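Local coordinates for dihydrolipoyl dehydrogenase (Elizabethkingia anophelis NUHP1, PDB 6UZI), which probably catalyses the NAD+-dependent oxidation of dihydrolipoyl groups on lipoyl-bearing proteins, using bound FAD and a redox-active disulfide, at residues K36-E41 / T117-V122. Residues are numbered along the deposited sequence; the frame is centred on the assembly and turned at random.
Sequences KTVIIE and TVLQGV. With FAD (flavin-adenine dinucleotide), chain E.
Glu41 and Gly121 meet through their backbones beside two flat groups, the Glu41 carboxylate and the adenine of FAD. The carboxylate is gripped at both oxygens. OE1 accepts a hydrogen bond from the ribose O3B of FAD at 2.7 Å, and OE2 accepts one from O2B. Ser19 OG also bonds to OE1, and Tyr43 N to OE2. The adenine has backbone from both segments near its rim. Gly121 O is 3.4 Å from C2A, and Val122 CA is 3.6 Å from N1A, both on one side of the ring plane. Ile40 O lies on the other side, 3.7 Å from N3A. This is the Rossmann-type FAD-binding fold: an acidic residue at the end of the second strand holds the adenosine ribose.

Strands 37-41 and 117-120 are parallel neighbours, and 117-120 is the outermost within this chain. Five backbone hydrogen bonds join the segments. They run from Thr117 N to Thr37 O, then Ile39 N to Thr117 O, Leu119 N to Ile39 O, Glu41 N to Leu119 O, and Gly121 N to Glu41 O. In the last, the donor sits 45° out of the Glu41 carbonyl plane.

On one face of the sheet, Ile39 and Val118 lie side by side, their CG2 methyls 3.9 Å apart. Met111 of helix 89-113 touches both. On the opposite face, Val38 CG2 meets Leu119 CD1 at 3.9 Å. Here CG2 is anti to the Val38 backbone N (CG1 at chi1 59°). Phe12 touches Val38 and Thr117 on this side. At the start of the pairing, a water donates to Thr37 O and is hydrogen-bonded to Thr117 OG1 at 2.7 Å.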
loop_
_atom_site.group_PDB
_atom_site.type_symbol
_atom_site.label_atom_id
_atom_site.label_comp_id
_atom_site.label_asym_id
_atom_site.label_seq_id
_atom_site.Cartn_x
_atom_site.Cartn_y
_atom_site.Cartn_z
ATOM N N LYS A 36 -13.010 3.009 35.790
ATOM C CA LYS A 36 -12.031 2.170 36.473
ATOM C C LYS A 36 -12.130 0.790 35.843
ATOM O O LYS A 36 -13.143 0.102 36.007
ATOM C CB LYS A 36 -12.288 2.113 37.973
ATOM C CG LYS A 36 -11.081 1.633 38.766
ATOM C CD LYS A 36 -11.490 0.875 40.017
ATOM C CE LYS A 36 -10.305 0.608 40.934
ATOM N NZ LYS A 36 -10.333 1.514 42.123
ATOM N N THR A 37 -11.101 0.395 35.099
ATOM C CA THR A 37 -11.186 -0.752 34.207
ATOM C C THR A 37 -10.185 -1.836 34.585
ATOM O O THR A 37 -9.040 -1.550 34.951
ATOM C CB THR A 37 -10.955 -0.311 32.763
ATOM O OG1 THR A 37 -11.779 0.824 32.486
ATOM C CG2 THR A 37 -11.321 -1.425 31.801
ATOM N N VAL A 38 -10.618 -3.082 34.477
ATOM C CA VAL A 38 -9.756 -4.232 34.697
ATOM C C VAL A 38 -9.901 -5.167 33.505
ATOM O O VAL A 38 -10.982 -5.274 32.911
ATOM C CB VAL A 38 -10.092 -4.957 36.021
ATOM C CG1 VAL A 38 -11.539 -5.426 36.030
ATOM C CG2 VAL A 38 -9.141 -6.123 36.253
ATOM N N ILE A 39 -8.803 -5.812 33.128
ATOM C CA ILE A 39 -8.797 -6.779 32.042
ATOM C C ILE A 39 -8.199 -8.073 32.577
ATOM O O ILE A 39 -7.229 -8.054 33.345
ATOM C CB ILE A 39 -8.028 -6.260 30.806
ATOM C CG1 ILE A 39 -8.177 -7.229 29.637
ATOM C CG2 ILE A 39 -6.556 -6.020 31.128
ATOM C CD1 ILE A 39 -7.654 -6.676 28.311
ATOM N N ILE A 40 -8.797 -9.196 32.193
ATOM C CA ILE A 40 -8.427 -10.507 32.706
ATOM C C ILE A 40 -7.981 -11.369 31.532
ATOM O O ILE A 40 -8.664 -11.421 30.504
ATOM C CB ILE A 40 -9.601 -11.153 33.463
ATOM C CG1 ILE A 40 -10.045 -10.245 34.612
ATOM C CG2 ILE A 40 -9.213 -12.526 34.003
ATOM C CD1 ILE A 40 -11.433 -10.517 35.112
ATOM N N GLU A 41 -6.834 -12.033 31.683
ATOM C CA GLU A 41 -6.285 -12.916 30.658
ATOM C C GLU A 41 -5.737 -14.192 31.279
ATOM O O GLU A 41 -4.944 -14.137 32.223
ATOM C CB GLU A 41 -5.176 -12.231 29.859
ATOM C CG GLU A 41 -4.484 -13.176 28.887
ATOM C CD GLU A 41 -5.460 -13.888 27.960
ATOM O OE1 GLU A 41 -6.152 -13.214 27.161
ATOM O OE2 GLU A 41 -5.538 -15.129 28.043
ATOM N N THR A 117 -5.881 -2.168 35.328
ATOM C CA THR A 117 -5.408 -3.278 36.136
ATOM C C THR A 117 -5.397 -4.534 35.281
ATOM O O THR A 117 -6.387 -4.852 34.616
ATOM C CB THR A 117 -6.296 -3.483 37.359
ATOM O OG1 THR A 117 -6.491 -2.231 38.024
ATOM C CG2 THR A 117 -5.652 -4.464 38.309
ATOM N N VAL A 118 -4.282 -5.248 35.296
ATOM C CA VAL A 118 -4.137 -6.465 34.516
ATOM C C VAL A 118 -4.054 -7.626 35.490
ATOM O O VAL A 118 -3.165 -7.670 36.349
ATOM C CB VAL A 118 -2.910 -6.415 33.597
ATOM C CG1 VAL A 118 -2.770 -7.726 32.842
ATOM C CG2 VAL A 118 -3.040 -5.262 32.627
ATOM N N LEU A 119 -4.983 -8.566 35.353
ATOM C CA LEU A 119 -5.027 -9.761 36.177
ATOM C C LEU A 119 -4.795 -10.963 35.283
ATOM O O LEU A 119 -5.423 -11.082 34.226
ATOM C CB LEU A 119 -6.372 -9.892 36.899
ATOM C CG LEU A 119 -6.744 -8.802 37.905
ATOM C CD1 LEU A 119 -8.097 -9.078 38.524
ATOM C CD2 LEU A 119 -5.681 -8.718 38.982
ATOM N N GLN A 120 -3.892 -11.843 35.708
ATOM C CA GLN A 120 -3.636 -13.088 35.001
ATOM C C GLN A 120 -4.475 -14.191 35.624
ATOM O O GLN A 120 -4.425 -14.406 36.839
ATOM C CB GLN A 120 -2.158 -13.468 35.064
ATOM C CG GLN A 120 -1.905 -14.906 34.628
ATOM C CD GLN A 120 -0.443 -15.198 34.346
ATOM O OE1 GLN A 120 0.406 -14.305 34.407
ATOM N NE2 GLN A 120 -0.140 -16.460 34.044
ATOM N N GLY A 121 -5.242 -14.875 34.802
ATOM C CA GLY A 121 -6.050 -15.976 35.284
ATOM C C GLY A 121 -7.289 -16.163 34.435
ATOM O O GLY A 121 -7.567 -15.406 33.507
ATOM N N VAL A 122 -8.020 -17.221 34.765
ATOM C CA VAL A 122 -9.277 -17.542 34.103
ATOM C C VAL A 122 -10.397 -16.788 34.805
ATOM O O VAL A 122 -10.563 -16.893 36.025
ATOM C CB VAL A 122 -9.534 -19.056 34.105
ATOM C CG1 VAL A 122 -10.953 -19.361 33.648
ATOM C CG2 VAL A 122 -8.536 -19.747 33.203
HETATM P PA FAD E . -9.073 -13.481 20.792
HETATM O O1A FAD E . -7.967 -12.826 20.054
HETATM O O2A FAD E . -9.434 -14.789 20.080
HETATM O O5B FAD E . -8.544 -13.892 22.242
HETATM C C5B FAD E . -9.418 -13.660 23.359
HETATM C C4B FAD E . -8.642 -13.937 24.620
HETATM O O4B FAD E . -9.544 -14.321 25.672
HETATM C C3B FAD E . -7.581 -15.045 24.534
HETATM O O3B FAD E . -6.299 -14.472 24.751
HETATM C C2B FAD E . -7.942 -16.002 25.685
HETATM O O2B FAD E . -6.792 -16.485 26.374
HETATM C C1B FAD E . -8.818 -15.122 26.573
HETATM N N9A FAD E . -9.783 -15.838 27.391
HETATM C C8A FAD E . -10.750 -16.711 26.957
HETATM N N7A FAD E . -11.526 -17.166 27.908
HETATM C C5A FAD E . -11.036 -16.554 29.057
HETATM C C6A FAD E . -11.427 -16.617 30.405
HETATM N N6A FAD E . -12.474 -17.321 30.844
HETATM N N1A FAD E . -10.715 -15.895 31.299
HETATM C C2A FAD E . -9.687 -15.161 30.859
HETATM N N3A FAD E . -9.230 -15.018 29.611
HETATM C C4A FAD E . -9.955 -15.744 28.748
HETATM N N1 FAD E . -7.650 -11.760 11.763
HETATM C C2 FAD E . -7.418 -10.658 11.008
HETATM O O2 FAD E . -8.156 -9.675 11.069
HETATM N N3 FAD E . -6.323 -10.621 10.162
HETATM C C4 FAD E . -5.392 -11.630 9.994
HETATM O O4 FAD E . -4.448 -11.485 9.220
HETATM C C4X FAD E . -5.643 -12.793 10.801
HETATM N N5 FAD E . -4.799 -13.782 10.735
HETATM C C5X FAD E . -5.019 -14.874 11.563
HETATM C C6 FAD E . -4.096 -15.916 11.549
HETATM C C7 FAD E . -4.229 -17.004 12.405
HETATM C C7M FAD E . -3.198 -18.101 12.373
HETATM C C8 FAD E . -5.317 -17.055 13.295
HETATM C C8M FAD E . -5.459 -18.186 14.281
HETATM C C9 FAD E . -6.254 -16.027 13.296
HETATM C C9A FAD E . -6.113 -14.937 12.444
HETATM N N10 FAD E . -7.011 -13.854 12.466
HETATM C C10 FAD E . -6.800 -12.767 11.662
HETATM C "C1'" FAD E . -8.163 -13.855 13.374
HETATM C "C2'" FAD E . -7.902 -13.048 14.639
HETATM O "O2'" FAD E . -6.953 -13.708 15.479
HETATM C "C3'" FAD E . -9.197 -12.781 15.408
HETATM O "O3'" FAD E . -10.219 -12.386 14.504
HETATM C "C4'" FAD E . -9.035 -11.708 16.484
HETATM O "O4'" FAD E . -7.927 -12.071 17.310
HETATM C "C5'" FAD E . -10.287 -11.492 17.307
HETATM O "O5'" FAD E . -9.852 -11.535 18.678
HETATM P P FAD E . -10.802 -11.254 19.970
HETATM O O1P FAD E . -10.474 -10.031 20.745
HETATM O O2P FAD E . -12.284 -11.353 19.675
HETATM O O3P FAD E . -10.385 -12.567 20.784
HETATM O O HOH W 1 -8.010 -0.094 37.291
#